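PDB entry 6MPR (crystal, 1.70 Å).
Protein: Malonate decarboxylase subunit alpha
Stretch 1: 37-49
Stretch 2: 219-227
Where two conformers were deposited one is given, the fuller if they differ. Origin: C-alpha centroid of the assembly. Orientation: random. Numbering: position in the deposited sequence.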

# COMPACT_ATOMS: atom_id res chain seq x y z
N TYR A 37 -36.96 -9.98 10.92
CA TYR A 37 -36.39 -10.38 12.19
C TYR A 37 -35.68 -9.25 12.93
O TYR A 37 -35.32 -9.43 14.09
CB TYR A 37 -35.40 -11.53 12.01
CG TYR A 37 -35.97 -12.72 11.29
CD1 TYR A 37 -36.95 -13.50 11.88
CD2 TYR A 37 -35.53 -13.06 10.02
CE1 TYR A 37 -37.48 -14.59 11.23
CE2 TYR A 37 -36.07 -14.16 9.35
CZ TYR A 37 -37.05 -14.91 9.97
OH TYR A 37 -37.59 -16.01 9.34
N THR A 38 -35.48 -8.11 12.29
CA THR A 38 -34.71 -7.04 12.89
C THR A 38 -35.60 -5.86 13.24
O THR A 38 -36.76 -5.75 12.81
CB THR A 38 -33.58 -6.57 11.96
OG1 THR A 38 -34.17 -5.91 10.83
CG2 THR A 38 -32.72 -7.75 11.50
N ASP A 39 -35.03 -4.98 14.07
CA ASP A 39 -35.62 -3.67 14.34
C ASP A 39 -34.78 -2.67 13.56
O ASP A 39 -33.85 -2.05 14.07
CB ASP A 39 -35.64 -3.40 15.84
CG ASP A 39 -36.38 -4.48 16.61
OD1 ASP A 39 -37.55 -4.78 16.25
OD2 ASP A 39 -35.81 -5.05 17.55
N GLY A 40 -35.12 -2.53 12.28
CA GLY A 40 -34.33 -1.73 11.38
C GLY A 40 -32.96 -2.34 11.17
O GLY A 40 -32.84 -3.50 10.75
N VAL A 41 -31.91 -1.57 11.48
CA VAL A 41 -30.54 -2.04 11.35
C VAL A 41 -30.18 -3.04 12.45
O VAL A 41 -29.25 -3.83 12.28
CB VAL A 41 -29.60 -0.82 11.36
CG1 VAL A 41 -28.16 -1.23 11.23
CG2 VAL A 41 -29.98 0.16 10.24
N VAL A 42 -30.90 -3.03 13.57
CA VAL A 42 -30.47 -3.76 14.77
C VAL A 42 -31.03 -5.18 14.74
O VAL A 42 -32.25 -5.37 14.80
CB VAL A 42 -30.90 -3.03 16.05
CG1 VAL A 42 -30.38 -3.76 17.27
CG2 VAL A 42 -30.42 -1.58 16.03
N ILE A 43 -30.15 -6.16 14.68
CA ILE A 43 -30.52 -7.57 14.85
C ILE A 43 -30.59 -7.88 16.34
O ILE A 43 -29.60 -7.64 17.05
CB ILE A 43 -29.51 -8.48 14.18
CG1 ILE A 43 -29.33 -8.17 12.70
CG2 ILE A 43 -29.88 -9.95 14.42
CD1 ILE A 43 -28.06 -8.82 12.15
N PRO A 44 -31.69 -8.42 16.84
CA PRO A 44 -31.71 -8.90 18.23
C PRO A 44 -30.64 -9.96 18.43
O PRO A 44 -30.43 -10.82 17.58
CB PRO A 44 -33.12 -9.47 18.39
CG PRO A 44 -33.92 -8.82 17.33
CD PRO A 44 -32.99 -8.62 16.18
N THR A 45 -29.93 -9.86 19.56
CA THR A 45 -28.81 -10.76 19.81
C THR A 45 -29.23 -12.22 19.69
O THR A 45 -28.51 -13.03 19.09
CB THR A 45 -28.23 -10.48 21.20
OG1 THR A 45 -27.86 -9.10 21.25
CG2 THR A 45 -27.01 -11.35 21.49
N GLN A 46 -30.42 -12.54 20.17
CA GLN A 46 -30.90 -13.92 20.18
C GLN A 46 -31.17 -14.45 18.78
O GLN A 46 -31.26 -15.67 18.60
CB GLN A 46 -32.16 -14.02 21.05
CG GLN A 46 -33.25 -13.00 20.72
CD GLN A 46 -33.08 -11.66 21.43
OE1 GLN A 46 -31.96 -11.22 21.71
NE2 GLN A 46 -34.20 -11.00 21.72
N ASP A 47 -31.30 -13.58 17.78
CA ASP A 47 -31.74 -13.99 16.45
C ASP A 47 -30.62 -14.03 15.42
O ASP A 47 -30.89 -14.09 14.22
CB ASP A 47 -32.85 -13.07 15.95
CG ASP A 47 -34.07 -13.10 16.84
OD1 ASP A 47 -34.41 -14.18 17.38
OD2 ASP A 47 -34.70 -12.04 17.01
N ILE A 48 -29.36 -14.00 15.86
CA ILE A 48 -28.24 -13.82 14.94
C ILE A 48 -28.10 -15.02 14.00
O ILE A 48 -27.80 -14.84 12.81
CB ILE A 48 -26.95 -13.55 15.73
CG1 ILE A 48 -25.77 -13.23 14.79
CG2 ILE A 48 -26.60 -14.71 16.66
CD1 ILE A 48 -25.96 -12.00 13.95
N ILE A 49 -28.32 -16.24 14.48
CA ILE A 49 -28.07 -17.42 13.65
C ILE A 49 -29.06 -17.47 12.49
O ILE A 49 -28.67 -17.70 11.33
CB ILE A 49 -28.11 -18.71 14.48
CG1 ILE A 49 -26.85 -18.83 15.33
CG2 ILE A 49 -28.25 -19.92 13.54
CD1 ILE A 49 -26.98 -19.80 16.50
N VAL A 219 -22.92 0.22 6.41
CA VAL A 219 -23.29 -0.88 7.29
C VAL A 219 -24.73 -1.29 6.98
O VAL A 219 -25.62 -0.44 6.88
CB VAL A 219 -23.15 -0.46 8.77
CG1 VAL A 219 -23.66 -1.56 9.71
CG2 VAL A 219 -21.69 -0.09 9.09
N ASP A 220 -24.97 -2.59 6.85
CA ASP A 220 -26.36 -3.02 6.68
C ASP A 220 -27.03 -3.41 8.00
O ASP A 220 -28.21 -3.08 8.21
CB ASP A 220 -26.43 -4.17 5.67
CG ASP A 220 -25.90 -3.75 4.34
OD1 ASP A 220 -26.53 -2.87 3.70
OD2 ASP A 220 -24.81 -4.24 3.96
N TYR A 221 -26.30 -4.07 8.90
CA TYR A 221 -26.89 -4.46 10.18
C TYR A 221 -25.86 -4.38 11.29
O TYR A 221 -24.66 -4.56 11.07
CB TYR A 221 -27.43 -5.89 10.15
CG TYR A 221 -28.57 -6.10 9.19
CD1 TYR A 221 -29.88 -5.78 9.54
CD2 TYR A 221 -28.32 -6.62 7.94
CE1 TYR A 221 -30.93 -5.99 8.64
CE2 TYR A 221 -29.35 -6.82 7.04
CZ TYR A 221 -30.65 -6.50 7.39
OH TYR A 221 -31.65 -6.73 6.47
N VAL A 222 -26.35 -4.12 12.51
CA VAL A 222 -25.54 -4.23 13.71
C VAL A 222 -26.22 -5.22 14.65
O VAL A 222 -27.43 -5.46 14.57
CB VAL A 222 -25.31 -2.87 14.41
CG1 VAL A 222 -24.64 -1.88 13.47
CG2 VAL A 222 -26.62 -2.32 14.97
N VAL A 223 -25.42 -5.82 15.53
CA VAL A 223 -25.93 -6.72 16.56
C VAL A 223 -25.10 -6.52 17.81
O VAL A 223 -23.87 -6.40 17.73
CB VAL A 223 -25.90 -8.20 16.10
CG1 VAL A 223 -24.45 -8.68 15.85
CG2 VAL A 223 -26.58 -9.10 17.12
N VAL A 224 -25.76 -6.42 18.97
CA VAL A 224 -25.05 -6.35 20.24
C VAL A 224 -24.51 -7.74 20.56
O VAL A 224 -25.27 -8.71 20.62
CB VAL A 224 -25.97 -5.83 21.35
CG1 VAL A 224 -25.23 -5.81 22.70
CG2 VAL A 224 -26.48 -4.45 21.01
N ALA A 225 -23.19 -7.84 20.76
CA ALA A 225 -22.59 -9.14 21.02
C ALA A 225 -23.03 -9.67 22.38
O ALA A 225 -23.38 -8.90 23.28
CB ALA A 225 -21.07 -9.04 20.96
N ASP A 226 -22.99 -11.00 22.53
CA ASP A 226 -23.33 -11.59 23.82
C ASP A 226 -22.33 -11.19 24.89
O ASP A 226 -22.65 -11.21 26.08
CB ASP A 226 -23.44 -13.12 23.73
CG ASP A 226 -22.20 -13.78 23.10
OD1 ASP A 226 -21.28 -13.08 22.63
OD2 ASP A 226 -22.16 -15.04 23.06
N GLN A 227 -21.12 -10.81 24.47
CA GLN A 227 -20.07 -10.37 25.37
C GLN A 227 -19.09 -9.55 24.55
O GLN A 227 -19.06 -9.67 23.32
CB GLN A 227 -19.39 -11.56 26.05
CG GLN A 227 -18.73 -12.51 25.05
CD GLN A 227 -18.14 -13.72 25.74
OE1 GLN A 227 -16.99 -14.08 25.51
NE2 GLN A 227 -18.93 -14.35 26.59
O HOH W 1 -28.57 -6.72 19.32

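A short parallel pairing of β-strands can be held by very few direct backbone bonds, provided that water and side chains take over where the strands part. The malonate decarboxylase subunit alpha offers a compact example, in which two segments whose touching residues are all at least 175 apart in sequence bury 552 Å² between them.

The backbone core is a pair of hydrogen bonds, both made by Val 222. Val 222 N donates to Val 41 O at 2.9 Å, and Val 222 O accepts from Ile 43 N at 2.8 Å, both nearly straight. One residue thus reaches the neighbours before and after Val 42, the classic parallel pattern, with Val 42 CA and Val 222 CA 5.1 Å apart. The same two carbonyls also receive CA-H...O contacts: Tyr 221 CA lies 3.2 Å from Val 41 O, and Val 42 CA lies 3.5 Å from Val 222 O. A type II' turn from Asp 39 to Val 42 leads into the pairing, with Gly 40 at a positive phi of 66°, a conformation that favours glycine.

Beyond Ile 43 the strands diverge. Ile 43 O and Val 224 N are 4.5 Å apart, too far for a direct bond, and a water fills the gap. It accepts from Val 224 N at 2.8 Å and donates to Ile 43 O at 2.7 Å and to Thr 45 OG1 at 3.1 Å, so the peptide groups remain satisfied despite the separation. Thr 45 adds a direct link, its OG1 donating to Val 224 O at 2.7 Å. The hydroxyl therefore both gives and receives a hydrogen bond, joining the side chain to the strand and to the water at once.

Apolar contacts line both faces of this small sheet. On one, Val 42 and Val 222 meet through their CG2 atoms at 4.0 Å. Val 41, whose CA-to-CB bond points sideways, brings its CG1 to 4.2 Å from Val 222 CG2. On the other face, Ile 43 and Val 223 pack with their CB atoms 4.1 Å apart. Ile 43 CD1 also extends to Tyr 221 CB at 3.6 Å, and Ile 48 CD1, from the start of a helix, reaches Val 223 CG1 at 4.1 Å. The valines and isoleucines, with the CB of Tyr 221, make van der Waals contact and bury hydrocarbon alongside the polar backbone.

The Tyr 221 ring presents its edge to the carbonyls of Val 41 and Gly 40, with Tyr 221 CE1 3.8 Å from Gly 40 O. The C-H edge of an aromatic ring carries slight positive charge, so carbonyl oxygens sit favourably near its plane. That same Gly 40 O accepts from Thr 38 OG1 at 2.8 Å, while the Thr 38 methyl makes an apolar contact with the ring, CG2 lying 3.8 Å from Tyr 221 CE1.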